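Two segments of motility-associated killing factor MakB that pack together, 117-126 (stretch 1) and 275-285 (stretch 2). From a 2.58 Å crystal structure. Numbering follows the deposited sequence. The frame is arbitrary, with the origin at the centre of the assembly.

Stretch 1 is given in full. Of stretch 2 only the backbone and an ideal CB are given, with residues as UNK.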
# COMPACT_ATOMS: atom_id res chain seq x y z
N ASN A 117 10.39 -19.70 5.88
CA ASN A 117 9.78 -18.39 6.04
C ASN A 117 10.71 -17.28 5.56
O ASN A 117 10.28 -16.35 4.87
CB ASN A 117 9.37 -18.16 7.50
CG ASN A 117 8.14 -18.96 7.89
OD1 ASN A 117 7.40 -19.44 7.03
ND2 ASN A 117 7.91 -19.10 9.20
N ILE A 118 11.99 -17.36 5.92
CA ILE A 118 12.92 -16.31 5.50
C ILE A 118 13.15 -16.35 3.99
O ILE A 118 13.28 -15.31 3.35
CB ILE A 118 14.25 -16.42 6.28
CG1 ILE A 118 15.35 -15.61 5.60
CG2 ILE A 118 14.68 -17.85 6.44
CD1 ILE A 118 16.66 -15.62 6.36
N THR A 119 13.17 -17.55 3.40
CA THR A 119 13.31 -17.64 1.95
C THR A 119 12.13 -17.00 1.24
O THR A 119 12.31 -16.08 0.42
CB THR A 119 13.47 -19.11 1.54
OG1 THR A 119 14.80 -19.55 1.83
CG2 THR A 119 13.21 -19.27 0.04
N LEU A 120 10.91 -17.44 1.55
CA LEU A 120 9.73 -16.92 0.87
C LEU A 120 9.49 -15.44 1.16
O LEU A 120 8.72 -14.79 0.45
CB LEU A 120 8.50 -17.74 1.25
CG LEU A 120 8.21 -19.01 0.44
CD1 LEU A 120 8.10 -18.69 -1.05
CD2 LEU A 120 9.25 -20.09 0.69
N THR A 121 10.14 -14.88 2.19
CA THR A 121 10.08 -13.44 2.41
C THR A 121 10.99 -12.70 1.44
O THR A 121 10.57 -11.73 0.81
CB THR A 121 10.45 -13.10 3.86
OG1 THR A 121 9.43 -13.56 4.75
CG2 THR A 121 10.63 -11.60 4.03
N ASN A 122 12.24 -13.15 1.32
CA ASN A 122 13.18 -12.49 0.42
C ASN A 122 12.75 -12.62 -1.04
O ASN A 122 13.09 -11.76 -1.86
CB ASN A 122 14.58 -13.06 0.61
CG ASN A 122 15.18 -12.67 1.94
OD1 ASN A 122 14.85 -11.62 2.50
ND2 ASN A 122 16.08 -13.51 2.46
N GLU A 123 12.03 -13.69 -1.38
CA GLU A 123 11.46 -13.78 -2.72
C GLU A 123 10.27 -12.85 -2.89
O GLU A 123 10.02 -12.36 -3.99
CB GLU A 123 11.06 -15.22 -3.04
CG GLU A 123 12.24 -16.17 -3.17
CD GLU A 123 11.84 -17.55 -3.67
OE1 GLU A 123 10.63 -17.78 -3.88
OE2 GLU A 123 12.74 -18.39 -3.86
N ALA A 124 9.53 -12.59 -1.81
CA ALA A 124 8.43 -11.64 -1.90
C ALA A 124 8.95 -10.22 -2.11
O ALA A 124 8.26 -9.40 -2.71
CB ALA A 124 7.57 -11.69 -0.64
N GLN A 125 10.15 -9.92 -1.61
CA GLN A 125 10.69 -8.58 -1.78
C GLN A 125 11.10 -8.32 -3.23
O GLN A 125 11.06 -7.17 -3.68
CB GLN A 125 11.89 -8.37 -0.86
CG GLN A 125 12.40 -6.94 -0.80
CD GLN A 125 13.63 -6.80 0.08
OE1 GLN A 125 14.17 -5.70 0.24
NE2 GLN A 125 14.09 -7.91 0.65
N GLN A 126 11.49 -9.37 -3.96
CA GLN A 126 11.93 -9.17 -5.34
C GLN A 126 10.75 -8.97 -6.28
O GLN A 126 10.90 -8.33 -7.32
CB GLN A 126 12.78 -10.36 -5.79
CG GLN A 126 14.04 -10.57 -4.97
CD GLN A 126 14.62 -11.95 -5.16
OE1 GLN A 126 15.74 -12.24 -4.73
NE2 GLN A 126 13.86 -12.82 -5.82
N UNK A 275 9.50 2.02 0.25
CA UNK A 275 9.55 1.73 1.68
C UNK A 275 9.49 0.23 1.96
O UNK A 275 9.90 -0.20 3.04
CB UNK A 275 8.40 2.44 2.40
N UNK A 276 9.01 -0.57 1.00
CA UNK A 276 9.04 -2.02 1.15
C UNK A 276 10.48 -2.51 1.22
O UNK A 276 10.80 -3.44 1.98
CB UNK A 276 8.30 -2.70 -0.00
N UNK A 277 11.38 -1.88 0.46
CA UNK A 277 12.79 -2.23 0.48
C UNK A 277 13.47 -1.97 1.82
O UNK A 277 14.68 -2.17 1.94
CB UNK A 277 13.52 -1.45 -0.62
N UNK A 278 12.72 -1.51 2.83
CA UNK A 278 13.20 -1.39 4.20
C UNK A 278 12.39 -2.20 5.20
O UNK A 278 12.95 -2.63 6.21
CB UNK A 278 13.19 0.08 4.62
N UNK A 279 11.10 -2.42 4.94
CA UNK A 279 10.22 -3.12 5.87
C UNK A 279 10.26 -4.64 5.68
O UNK A 279 10.35 -5.39 6.66
CB UNK A 279 8.79 -2.62 5.70
N UNK A 280 10.19 -5.11 4.43
CA UNK A 280 10.30 -6.55 4.19
C UNK A 280 11.65 -7.12 4.59
O UNK A 280 11.67 -8.17 5.25
CB UNK A 280 10.04 -6.85 2.71
N UNK A 281 12.79 -6.52 4.25
CA UNK A 281 14.06 -7.06 4.76
C UNK A 281 14.15 -7.05 6.28
O UNK A 281 14.75 -7.96 6.86
CB UNK A 281 15.23 -6.26 4.18
N UNK A 282 13.56 -6.05 6.94
CA UNK A 282 13.51 -6.08 8.40
C UNK A 282 12.63 -7.21 8.89
O UNK A 282 12.87 -7.77 9.97
CB UNK A 282 13.00 -4.75 8.95
N UNK A 283 11.60 -7.58 8.13
CA UNK A 283 10.79 -8.74 8.48
C UNK A 283 11.56 -10.03 8.22
O UNK A 283 11.44 -10.99 9.00
CB UNK A 283 9.48 -8.74 7.69
N UNK A 284 12.33 -10.09 7.13
CA UNK A 284 13.18 -11.25 6.89
C UNK A 284 14.24 -11.37 7.98
O UNK A 284 14.52 -12.48 8.46
CB UNK A 284 13.84 -11.16 5.51
N UNK A 285 14.84 -10.25 8.38
CA UNK A 285 15.80 -10.27 9.48
C UNK A 285 15.16 -10.78 10.77
O UNK A 285 15.85 -11.34 11.62
CB UNK A 285 16.38 -8.87 9.70

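Stretch 1 is helical, and most of stretch 2 is a helix running nearly antiparallel to it, at 170°, with axes 9.2 Å apart at their closest, so stretch 2 meets one face of stretch 1, the line formed by Ile118, Thr121, Asn122, Ala124 and Gln125.

Position 275 lies beyond the reach of stretch 1, and almost any residue would suit it. It is Lys275, whose amine bridges to position 278 within its own stretch.

At 276 the CA-to-CB bond points toward stretch 1, yet nothing there comes within 5.5 Å of the ideal CB. A branched or longer aliphatic side chain, or a methionine, would partly cover the gap; Ile276 brings CG2 to 4.6 Å from Gln125 CG.

Position 277 points sideways, with its ideal CB 4.4 Å from Gln125 OE1. Small or polar residues would all be tolerated. The deposited residue is Asp277; its OD1 is 4.3 Å from Gln125 OE1, and because both are acceptors the two do not bond. Its CA is closer to that oxygen, at 3.7 Å.

Position 278 points away and leaves the choice open; Asp278 is the partner of Lys275, its OD2 forming a salt bridge with Lys275 NZ at 3.1 Å. Position 279 points sideways without touching stretch 1, so a small residue is one of many possibilities, and Ser279 contributes nothing across the interface.

Position 280 points toward stretch 1. Its ideal CB is 4.2 Å from Gln125 CG and 5.0 Å from Thr121 CG2, and the methyl of Ala124 leaves room beyond. A medium-sized apolar side chain, such as leucine or methionine, would suit this hollow. Leu280 fills it: CD1 lies 3.7 Å from Gln125 CA and 4.3 Å from Ala124 CB, while CD2 is 4.3 Å from Thr121 CG2.

At 281 the backbone N makes no bond to the preceding turn and the helix is kinked. Phi is -60°, which proline accepts, although alanine or serine would also fit the sideways CB. Pro281 has no amide hydrogen to leave unpaired, and its CD packs 3.3 Å from Gln125 OE1.

Position 282 is out of reach and undemanding; it is Ala282.

Position 283 points sideways, its ideal CB 4.8 Å from Thr121 CG2. A flexible apolar chain could bend back toward the threonine, and Leu283 does so, bringing CD2 to 4.3 Å from Thr121 OG1. That hydroxyl already donates to Asn117 O at 2.9 Å.

Position 284 is where the helices crowd most closely, its CA 5.3 Å from the CA of Ile118, and its CA-to-CB bond points toward stretch 1. The ideal CB sits 3.6 Å from Thr121 CG2 and a tight 3.2 Å from Asn122 OD1, which favours glycine, alanine or serine; a donor could also use the amide oxygen. Ser284 meets both demands: its CB packs 3.6 Å from Thr121 CG2, and its OG donates a weak hydrogen bond to Asn122 OD1 at 3.1 Å.

Position 285 points away, so stretch 1 sets no limit; it is Leu285.

Stretch 2 275-285: KIDDSLPALSL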
# COMPACT_ATOMS: atom_id res chain seq x y z
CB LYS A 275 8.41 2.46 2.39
CG LYS A 275 8.53 2.52 3.91
CD LYS A 275 9.06 3.87 4.41
CE LYS A 275 10.57 4.01 4.22
NZ LYS A 275 11.34 2.97 4.97
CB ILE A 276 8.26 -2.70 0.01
CG1 ILE A 276 6.82 -2.98 0.44
CG2 ILE A 276 8.94 -3.99 -0.44
CD1 ILE A 276 6.71 -3.98 1.57
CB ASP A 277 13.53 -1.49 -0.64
CG ASP A 277 13.11 -1.95 -2.02
OD1 ASP A 277 12.16 -2.76 -2.11
OD2 ASP A 277 13.74 -1.53 -3.01
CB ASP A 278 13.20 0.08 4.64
CG ASP A 278 14.18 0.93 3.86
OD1 ASP A 278 15.37 0.54 3.76
OD2 ASP A 278 13.77 1.99 3.34
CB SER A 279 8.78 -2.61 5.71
OG SER A 279 8.31 -2.82 4.39
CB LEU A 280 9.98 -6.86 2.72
CG LEU A 280 8.52 -7.24 2.43
CD1 LEU A 280 8.36 -7.79 1.02
CD2 LEU A 280 8.02 -8.25 3.45
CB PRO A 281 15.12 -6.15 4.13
CG PRO A 281 14.39 -4.91 3.74
CD PRO A 281 13.02 -5.38 3.34
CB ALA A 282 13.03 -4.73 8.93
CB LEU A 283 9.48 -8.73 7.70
CG LEU A 283 8.41 -9.69 8.22
CD1 LEU A 283 7.47 -8.97 9.18
CD2 LEU A 283 7.65 -10.35 7.08
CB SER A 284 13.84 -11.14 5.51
OG SER A 284 15.25 -11.25 5.60
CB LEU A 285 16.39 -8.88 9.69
CG LEU A 285 17.36 -8.70 10.86
CD1 LEU A 285 18.60 -9.58 10.68
CD2 LEU A 285 17.75 -7.24 11.04
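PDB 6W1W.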